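Local coordinates for malonyl coenzyme A-acyl carrier protein transacylase (Helicobacter pylori, PDB 2H1Y) that probably transfers the malonyl group from malonyl-CoA to holo acyl carrier protein, yielding malonyl-ACP and free CoA, at residues 233-245 with 262-276. Numbering follows the deposited sequence.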
ATOM      1  N   PHE A 233       8.437  -0.785  17.629  1.00 54.80           N
ATOM      2  CA  PHE A 233       8.283  -1.681  16.501  1.00 54.04           C
ATOM      3  C   PHE A 233       8.327  -3.129  16.974  1.00 53.96           C
ATOM      4  O   PHE A 233       9.379  -3.619  17.364  1.00 54.29           O
ATOM      5  CB  PHE A 233       9.427  -1.471  15.521  1.00 53.48           C
ATOM      6  CG  PHE A 233       9.387  -0.164  14.804  1.00 52.33           C
ATOM      7  CD1 PHE A 233       9.818   1.003  15.428  1.00 51.65           C
ATOM      8  CD2 PHE A 233       8.955  -0.105  13.487  1.00 50.38           C
ATOM      9  CE1 PHE A 233       9.797   2.214  14.760  1.00 51.34           C
ATOM     10  CE2 PHE A 233       8.921   1.092  12.804  1.00 50.65           C
ATOM     11  CZ  PHE A 233       9.352   2.263  13.441  1.00 52.47           C
ATOM     12  N   HIS A 234       7.199  -3.818  16.912  1.00 53.63           N
ATOM     13  CA  HIS A 234       7.136  -5.242  17.261  1.00 53.35           C
ATOM     14  C   HIS A 234       7.733  -6.151  16.197  1.00 51.90           C
ATOM     15  O   HIS A 234       8.112  -7.275  16.490  1.00 52.06           O
ATOM     16  CB  HIS A 234       5.688  -5.641  17.557  1.00 54.00           C
ATOM     17  CG  HIS A 234       5.129  -4.936  18.749  1.00 57.35           C
ATOM     18  ND1 HIS A 234       4.687  -3.628  18.699  1.00 59.59           N
ATOM     19  CD2 HIS A 234       5.004  -5.328  20.040  1.00 59.91           C
ATOM     20  CE1 HIS A 234       4.281  -3.260  19.902  1.00 61.69           C
ATOM     21  NE2 HIS A 234       4.456  -4.275  20.733  1.00 60.77           N
ATOM     22  N   PHE A 235       7.814  -5.653  14.968  1.00 50.26           N
ATOM     23  CA  PHE A 235       8.361  -6.404  13.846  1.00 48.52           C
ATOM     24  C   PHE A 235       8.956  -5.441  12.821  1.00 48.13           C
ATOM     25  O   PHE A 235       8.562  -4.274  12.746  1.00 47.56           O
ATOM     26  CB  PHE A 235       7.283  -7.295  13.201  1.00 48.16           C
ATOM     27  CG  PHE A 235       5.976  -6.573  12.882  1.00 47.11           C
ATOM     28  CD1 PHE A 235       5.861  -5.768  11.746  1.00 45.89           C
ATOM     29  CD2 PHE A 235       4.871  -6.715  13.712  1.00 44.72           C
ATOM     30  CE1 PHE A 235       4.675  -5.102  11.456  1.00 46.70           C
ATOM     31  CE2 PHE A 235       3.676  -6.070  13.428  1.00 45.92           C
ATOM     32  CZ  PHE A 235       3.570  -5.260  12.283  1.00 46.78           C
ATOM     33  N   GLU A 236       9.910  -5.933  12.038  1.00 47.77           N
ATOM     34  CA  GLU A 236      10.596  -5.119  11.044  1.00 47.39           C
ATOM     35  C   GLU A 236       9.746  -4.912   9.804  1.00 47.10           C
ATOM     36  O   GLU A 236       8.889  -5.718   9.494  1.00 47.06           O
ATOM     37  CB  GLU A 236      11.926  -5.778  10.666  1.00 47.67           C
ATOM     38  CG  GLU A 236      11.848  -7.066   9.821  1.00 47.33           C
ATOM     39  CD  GLU A 236      13.214  -7.715   9.618  1.00 48.30           C
ATOM     40  OE1 GLU A 236      13.347  -8.555   8.710  1.00 49.97           O
ATOM     41  OE2 GLU A 236      14.171  -7.390  10.365  1.00 51.09           O
ATOM     42  N   ILE A 237       9.985  -3.832   9.076  1.00 47.36           N
ATOM     43  CA  ILE A 237       9.276  -3.640   7.819  1.00 47.30           C
ATOM     44  C   ILE A 237      10.281  -3.491   6.677  1.00 47.40           C
ATOM     45  O   ILE A 237      11.405  -3.040   6.895  1.00 47.32           O
ATOM     46  CB  ILE A 237       8.210  -2.481   7.875  1.00 47.35           C
ATOM     47  CG1 ILE A 237       8.657  -1.277   7.084  1.00 47.90           C
ATOM     48  CG2 ILE A 237       7.865  -2.054   9.309  1.00 46.62           C
ATOM     49  CD1 ILE A 237       8.128  -1.247   5.715  1.00 50.27           C
ATOM     50  N   ILE A 238       9.872  -3.894   5.475  1.00 47.33           N
ATOM     51  CA  ILE A 238      10.722  -3.838   4.297  1.00 47.67           C
ATOM     52  C   ILE A 238      10.410  -2.589   3.469  1.00 47.89           C
ATOM     53  O   ILE A 238       9.261  -2.347   3.094  1.00 48.23           O
ATOM     54  CB  ILE A 238      10.569  -5.111   3.430  1.00 47.55           C
ATOM     55  CG1 ILE A 238      10.460  -6.363   4.305  1.00 48.74           C
ATOM     56  CG2 ILE A 238      11.713  -5.242   2.450  1.00 47.56           C
ATOM     57  CD1 ILE A 238      11.717  -6.730   5.095  1.00 49.74           C
ATOM     58  N   SER A 239      11.436  -1.790   3.194  1.00 48.05           N
ATOM     59  CA  SER A 239      11.252  -0.533   2.487  1.00 47.85           C
ATOM     60  C   SER A 239      10.990  -0.742   0.985  1.00 47.78           C
ATOM     61  O   SER A 239      11.794  -1.368   0.296  1.00 47.69           O
ATOM     62  CB  SER A 239      12.481   0.356   2.708  1.00 48.05           C
ATOM     63  OG  SER A 239      12.604   1.361   1.701  1.00 48.73           O
ATOM     64  N   ASN A 240       9.884  -0.209   0.476  1.00 47.29           N
ATOM     65  CA  ASN A 240       9.688  -0.156  -0.974  1.00 47.27           C
ATOM     66  C   ASN A 240      10.819   0.610  -1.650  1.00 47.50           C
ATOM     67  O   ASN A 240      11.134   0.354  -2.818  1.00 47.44           O
ATOM     68  CB  ASN A 240       8.366   0.514  -1.357  1.00 47.35           C
ATOM     69  CG  ASN A 240       7.126  -0.298  -0.958  1.00 46.35           C
ATOM     70  OD1 ASN A 240       7.195  -1.483  -0.634  1.00 45.52           O
ATOM     71  ND2 ASN A 240       5.982   0.354  -1.006  1.00 44.62           N
ATOM     72  N   ALA A 241      11.435   1.539  -0.919  1.00 47.44           N
ATOM     73  CA  ALA A 241      12.460   2.401  -1.515  1.00 47.86           C
ATOM     74  C   ALA A 241      13.843   1.725  -1.702  1.00 48.21           C
ATOM     75  O   ALA A 241      14.444   1.836  -2.782  1.00 47.84           O
ATOM     76  CB  ALA A 241      12.571   3.704  -0.752  1.00 47.19           C
ATOM     77  N   THR A 242      14.312   0.997  -0.679  1.00 48.76           N
ATOM     78  CA  THR A 242      15.646   0.374  -0.689  1.00 49.24           C
ATOM     79  C   THR A 242      15.646  -1.161  -0.593  1.00 49.56           C
ATOM     80  O   THR A 242      16.689  -1.798  -0.661  1.00 49.66           O
ATOM     81  CB  THR A 242      16.570   0.923   0.471  1.00 49.50           C
ATOM     82  OG1 THR A 242      16.100   0.448   1.745  1.00 50.58           O
ATOM     83  CG2 THR A 242      16.648   2.437   0.477  1.00 48.28           C
ATOM     84  N   ASN A 243      14.494  -1.770  -0.395  1.00 50.27           N
ATOM     85  CA  ASN A 243      14.449  -3.213  -0.211  1.00 50.84           C
ATOM     86  C   ASN A 243      15.341  -3.684   0.943  1.00 51.31           C
ATOM     87  O   ASN A 243      15.913  -4.770   0.900  1.00 51.64           O
ATOM     88  CB  ASN A 243      14.761  -3.956  -1.528  1.00 50.59           C
ATOM     89  CG  ASN A 243      14.663  -5.478  -1.389  1.00 50.45           C
ATOM     90  OD1 ASN A 243      15.325  -6.217  -2.109  1.00 52.35           O
ATOM     91  ND2 ASN A 243      13.859  -5.942  -0.448  1.00 49.79           N
ATOM     92  N   GLU A 244      15.426  -2.859   1.981  1.00 52.31           N
ATOM     93  CA  GLU A 244      16.145  -3.184   3.206  1.00 53.87           C
ATOM     94  C   GLU A 244      15.203  -3.018   4.404  1.00 53.21           C
ATOM     95  O   GLU A 244      14.437  -2.064   4.457  1.00 53.15           O
ATOM     96  CB  GLU A 244      17.386  -2.283   3.355  1.00 54.02           C
ATOM     97  CG  GLU A 244      18.429  -2.450   2.211  1.00 56.27           C
ATOM     98  CD  GLU A 244      19.473  -1.314   2.130  1.00 57.36           C
ATOM     99  OE1 GLU A 244      19.091  -0.119   2.237  1.00 61.06           O
ATOM    100  OE2 GLU A 244      20.683  -1.624   1.940  1.00 62.02           O
ATOM    101  N   ALA A 245      15.263  -3.964   5.349  1.00 53.09           N
ATOM    102  CA  ALA A 245      14.448  -3.953   6.569  1.00 52.43           C
ATOM    103  C   ALA A 245      14.813  -2.813   7.497  1.00 52.29           C
ATOM    104  O   ALA A 245      15.953  -2.390   7.507  1.00 52.51           O
ATOM    105  CB  ALA A 245      14.596  -5.279   7.312  1.00 52.68           C
ATOM    106  N   GLN A 262      10.714   7.618  -4.995  1.00 46.45           N
ATOM    107  CA  GLN A 262      11.403   6.436  -5.543  1.00 47.30           C
ATOM    108  C   GLN A 262      10.443   5.328  -5.966  1.00 47.05           C
ATOM    109  O   GLN A 262       9.445   5.082  -5.283  1.00 47.75           O
ATOM    110  CB  GLN A 262      12.391   5.844  -4.523  1.00 47.79           C
ATOM    111  CG  GLN A 262      13.569   6.734  -4.136  1.00 50.20           C
ATOM    112  CD  GLN A 262      14.145   7.478  -5.311  1.00 53.71           C
ATOM    113  OE1 GLN A 262      13.996   8.701  -5.411  1.00 57.82           O
ATOM    114  NE2 GLN A 262      14.777   6.752  -6.228  1.00 53.86           N
ATOM    115  N   PRO A 263      10.782   4.604  -7.045  1.00 46.58           N
ATOM    116  CA  PRO A 263       9.985   3.467  -7.476  1.00 46.42           C
ATOM    117  C   PRO A 263       9.669   2.522  -6.322  1.00 46.38           C
ATOM    118  O   PRO A 263      10.546   2.217  -5.494  1.00 46.34           O
ATOM    119  CB  PRO A 263      10.906   2.754  -8.462  1.00 46.60           C
ATOM    120  CG  PRO A 263      11.732   3.837  -9.032  1.00 46.88           C
ATOM    121  CD  PRO A 263      11.966   4.795  -7.901  1.00 46.73           C
ATOM    122  N   VAL A 264       8.412   2.086  -6.257  1.00 45.54           N
ATOM    123  CA  VAL A 264       8.016   1.047  -5.325  1.00 44.32           C
ATOM    124  C   VAL A 264       8.595  -0.235  -5.892  1.00 44.02           C
ATOM    125  O   VAL A 264       8.209  -0.678  -6.979  1.00 43.96           O
ATOM    126  CB  VAL A 264       6.478   0.972  -5.194  1.00 44.41           C
ATOM    127  CG1 VAL A 264       6.025  -0.308  -4.444  1.00 43.62           C
ATOM    128  CG2 VAL A 264       5.952   2.226  -4.536  1.00 42.33           C
ATOM    129  N   ARG A 265       9.547  -0.814  -5.173  1.00 43.46           N
ATOM    130  CA  ARG A 265      10.229  -2.018  -5.651  1.00 43.29           C
ATOM    131  C   ARG A 265       9.620  -3.274  -5.069  1.00 42.88           C
ATOM    132  O   ARG A 265      10.304  -4.075  -4.413  1.00 42.93           O
ATOM    133  CB  ARG A 265      11.718  -1.959  -5.318  1.00 43.62           C
ATOM    134  CG  ARG A 265      12.472  -0.856  -6.010  1.00 44.89           C
ATOM    135  CD  ARG A 265      13.855  -1.335  -6.329  1.00 49.64           C
ATOM    136  NE  ARG A 265      14.751  -1.127  -5.198  1.00 53.23           N
ATOM    137  CZ  ARG A 265      15.784  -1.910  -4.895  1.00 54.90           C
ATOM    138  NH1 ARG A 265      16.050  -2.984  -5.629  1.00 54.93           N
ATOM    139  NH2 ARG A 265      16.546  -1.618  -3.845  1.00 54.38           N
ATOM    140  N   TYR A 266       8.330  -3.456  -5.323  1.00 42.36           N
ATOM    141  CA  TYR A 266       7.574  -4.525  -4.683  1.00 41.91           C
ATOM    142  C   TYR A 266       8.107  -5.926  -5.032  1.00 42.55           C
ATOM    143  O   TYR A 266       8.209  -6.798  -4.150  1.00 42.69           O
ATOM    144  CB  TYR A 266       6.067  -4.395  -4.963  1.00 41.04           C
ATOM    145  CG  TYR A 266       5.287  -5.432  -4.221  1.00 39.75           C
ATOM    146  CD1 TYR A 266       4.973  -5.269  -2.877  1.00 38.40           C
ATOM    147  CD2 TYR A 266       4.915  -6.617  -4.845  1.00 40.24           C
ATOM    148  CE1 TYR A 266       4.275  -6.265  -2.189  1.00 39.86           C
ATOM    149  CE2 TYR A 266       4.217  -7.621  -4.163  1.00 39.65           C
ATOM    150  CZ  TYR A 266       3.900  -7.437  -2.842  1.00 38.98           C
ATOM    151  OH  TYR A 266       3.221  -8.430  -2.175  1.00 40.01           O
ATOM    152  N   GLN A 267       8.442  -6.126  -6.309  1.00 42.91           N
ATOM    153  CA  GLN A 267       9.140  -7.330  -6.787  1.00 43.94           C
ATOM    154  C   GLN A 267      10.416  -7.704  -6.002  1.00 43.91           C
ATOM    155  O   GLN A 267      10.515  -8.807  -5.454  1.00 43.88           O
ATOM    156  CB  GLN A 267       9.488  -7.176  -8.263  1.00 43.98           C
ATOM    157  CG  GLN A 267      10.429  -8.238  -8.759  1.00 45.47           C
ATOM    158  CD  GLN A 267      10.326  -8.431 -10.245  1.00 47.25           C
ATOM    159  OE1 GLN A 267      10.562  -7.508 -11.030  1.00 47.62           O
ATOM    160  NE2 GLN A 267       9.969  -9.633 -10.646  1.00 48.49           N
ATOM    161  N   ASP A 268      11.382  -6.791  -5.956  1.00 44.03           N
ATOM    162  CA  ASP A 268      12.638  -7.040  -5.236  1.00 44.53           C
ATOM    163  C   ASP A 268      12.380  -7.364  -3.769  1.00 44.63           C
ATOM    164  O   ASP A 268      13.022  -8.255  -3.200  1.00 44.23           O
ATOM    165  CB  ASP A 268      13.609  -5.859  -5.364  1.00 44.25           C
ATOM    166  CG  ASP A 268      14.002  -5.593  -6.797  1.00 45.39           C
ATOM    167  OD1 ASP A 268      14.106  -6.577  -7.550  1.00 45.87           O
ATOM    168  OD2 ASP A 268      14.187  -4.411  -7.183  1.00 47.67           O
ATOM    169  N   CYS A 269      11.403  -6.666  -3.188  1.00 45.09           N
ATOM    170  CA  CYS A 269      11.052  -6.842  -1.783  1.00 45.63           C
ATOM    171  C   CYS A 269      10.559  -8.243  -1.478  1.00 46.12           C
ATOM    172  O   CYS A 269      10.991  -8.840  -0.491  1.00 45.90           O
ATOM    173  CB  CYS A 269      10.018  -5.812  -1.355  1.00 45.53           C
ATOM    174  SG  CYS A 269      10.700  -4.175  -1.152  1.00 46.27           S
ATOM    175  N   VAL A 270       9.676  -8.760  -2.331  1.00 46.51           N
ATOM    176  CA  VAL A 270       9.174 -10.107  -2.157  1.00 47.84           C
ATOM    177  C   VAL A 270      10.315 -11.130  -2.347  1.00 48.47           C
ATOM    178  O   VAL A 270      10.535 -11.995  -1.496  1.00 48.91           O
ATOM    179  CB  VAL A 270       7.919 -10.397  -3.047  1.00 48.00           C
ATOM    180  CG1 VAL A 270       7.465 -11.827  -2.894  1.00 48.62           C
ATOM    181  CG2 VAL A 270       6.777  -9.485  -2.664  1.00 47.15           C
ATOM    182  N   LYS A 271      11.071 -10.989  -3.426  1.00 49.16           N
ATOM    183  CA  LYS A 271      12.141 -11.941  -3.748  1.00 49.50           C
ATOM    184  C   LYS A 271      13.226 -12.042  -2.663  1.00 49.52           C
ATOM    185  O   LYS A 271      13.530 -13.130  -2.183  1.00 49.87           O
ATOM    186  CB  LYS A 271      12.750 -11.622  -5.115  1.00 49.93           C
ATOM    187  CG  LYS A 271      11.773 -11.793  -6.289  1.00 50.59           C
ATOM    188  CD  LYS A 271      12.502 -11.938  -7.627  1.00 52.33           C
ATOM    189  CE  LYS A 271      11.524 -12.349  -8.751  1.00 53.51           C
ATOM    190  NZ  LYS A 271      11.985 -11.950 -10.137  1.00 55.03           N
ATOM    191  N   SER A 272      13.781 -10.913  -2.244  1.00 49.29           N
ATOM    192  CA  SER A 272      14.790 -10.911  -1.177  1.00 49.35           C
ATOM    193  C   SER A 272      14.283 -11.500   0.151  1.00 49.64           C
ATOM    194  O   SER A 272      15.051 -11.667   1.089  1.00 49.59           O
ATOM    195  CB  SER A 272      15.329  -9.490  -0.941  1.00 49.06           C
ATOM    196  OG  SER A 272      15.759  -8.877  -2.156  1.00 48.72           O
ATOM    197  N   ASN A 273      12.995 -11.828   0.230  1.00 49.85           N
ATOM    198  CA  ASN A 273      12.398 -12.117   1.524  1.00 49.96           C
ATOM    199  C   ASN A 273      11.527 -13.355   1.549  1.00 49.95           C
ATOM    200  O   ASN A 273      11.155 -13.823   2.622  1.00 49.44           O
ATOM    201  CB  ASN A 273      11.631 -10.892   2.035  1.00 50.13           C
ATOM    202  CG  ASN A 273      12.555  -9.745   2.412  1.00 50.80           C
ATOM    203  OD1 ASN A 273      13.093  -9.713   3.520  1.00 52.44           O
ATOM    204  ND2 ASN A 273      12.746  -8.798   1.491  1.00 49.58           N
ATOM    205  N   ASN A 274      11.228 -13.882   0.363  1.00 50.35           N
ATOM    206  CA  ASN A 274      10.367 -15.054   0.192  1.00 50.86           C
ATOM    207  C   ASN A 274      10.864 -16.334   0.900  1.00 51.39           C
ATOM    208  O   ASN A 274      10.058 -17.183   1.303  1.00 51.45           O
ATOM    209  CB  ASN A 274      10.146 -15.318  -1.307  1.00 50.93           C
ATOM    210  CG  ASN A 274       9.149 -16.436  -1.560  1.00 51.42           C
ATOM    211  OD1 ASN A 274       7.941 -16.244  -1.423  1.00 52.37           O
ATOM    212  ND2 ASN A 274       9.652 -17.616  -1.907  1.00 50.16           N
ATOM    213  N   ASP A 275      12.184 -16.460   1.049  1.00 51.94           N
ATOM    214  CA  ASP A 275      12.795 -17.583   1.778  1.00 52.41           C
ATOM    215  C   ASP A 275      12.599 -17.580   3.302  1.00 51.83           C
ATOM    216  O   ASP A 275      12.675 -18.632   3.947  1.00 51.84           O
ATOM    217  CB  ASP A 275      14.286 -17.667   1.449  1.00 53.03           C
ATOM    218  CG  ASP A 275      14.543 -17.986  -0.027  1.00 55.45           C
ATOM    219  OD1 ASP A 275      13.561 -18.161  -0.802  1.00 56.61           O
ATOM    220  OD2 ASP A 275      15.739 -18.070  -0.408  1.00 57.73           O
ATOM    221  N   ARG A 276      12.336 -16.413   3.882  1.00 50.98           N
ATOM    222  CA  ARG A 276      12.274 -16.301   5.346  1.00 50.05           C
ATOM    223  C   ARG A 276      10.917 -16.705   5.929  1.00 49.55           C
ATOM    224  O   ARG A 276      10.758 -16.727   7.147  1.00 50.17           O
ATOM    225  CB  ARG A 276      12.647 -14.881   5.805  1.00 50.04           C
ATOM    226  CG  ARG A 276      13.811 -14.232   5.021  1.00 49.81           C
ATOM    227  CD  ARG A 276      13.850 -12.739   5.282  1.00 48.63           C
ATOM    228  NE  ARG A 276      13.808 -12.478   6.714  1.00 49.10           N
ATOM    229  CZ  ARG A 276      13.537 -11.297   7.262  1.00 49.56           C
ATOM    230  NH1 ARG A 276      13.268 -10.246   6.496  1.00 48.35           N
ATOM    231  NH2 ARG A 276      13.527 -11.171   8.585  1.00 48.77           N
TER
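The CA atoms of the two segments come nearest at Asn240 and Val264, 4.8 Å apart, where the turn after strand 236-238 meets the lead-in to helix 266-271. Here Arg265 N, at the helix N-cap position, donates to Asn240 O (3.1 Å, 156° at the hydrogen), tying that turn to the start of the helix. The turn has its own brace, an ST motif in which Ser239 OG accepts from Thr242 N; serine suits it because its short side chain brings a hydroxyl back to the main chain. Beyond the turn, Asn243 takes up a left-handed backbone conformation (positive phi and psi), which asparagine tolerates well, and its CB lies over one face of the Arg265 guanidinium. Bends at chi2 and chi3 carry that guanidinium back to Asp268, where NH1 makes a salt bridge to OD2 (2.8 Å).

Ile238 is the apolar centre: CG2 meets Cys269 SG at 3.9 Å, while CD1 reaches Asn273 OD1. Cysteine, a short side chain ending in a polarisable sulfur, suits a place where the turn comes close to the helix. Asn273 then works both ways, giving ND2 to Cys269 O (2.6 Å) and accepting Arg276 NH1 on OD1 in the carbonyl plane (3.0 Å). With NH1 held by Asn273, the Arg276 guanidinium meets Glu236 end-on, NH1 and NH2 both bonding to OE1 (2.6 Å from NH2), with carboxylate and guanidinium planes 65° apart.

Strand 236-238 runs between strands 99-102 and 245-246 in the mixed sheet of the acyltransferase domain. Helix 266-271 packs Tyr266 and Val270 onto Leu101 of strand 99-102, while helix 249-259 receives Ala241 and Thr242 from the turn.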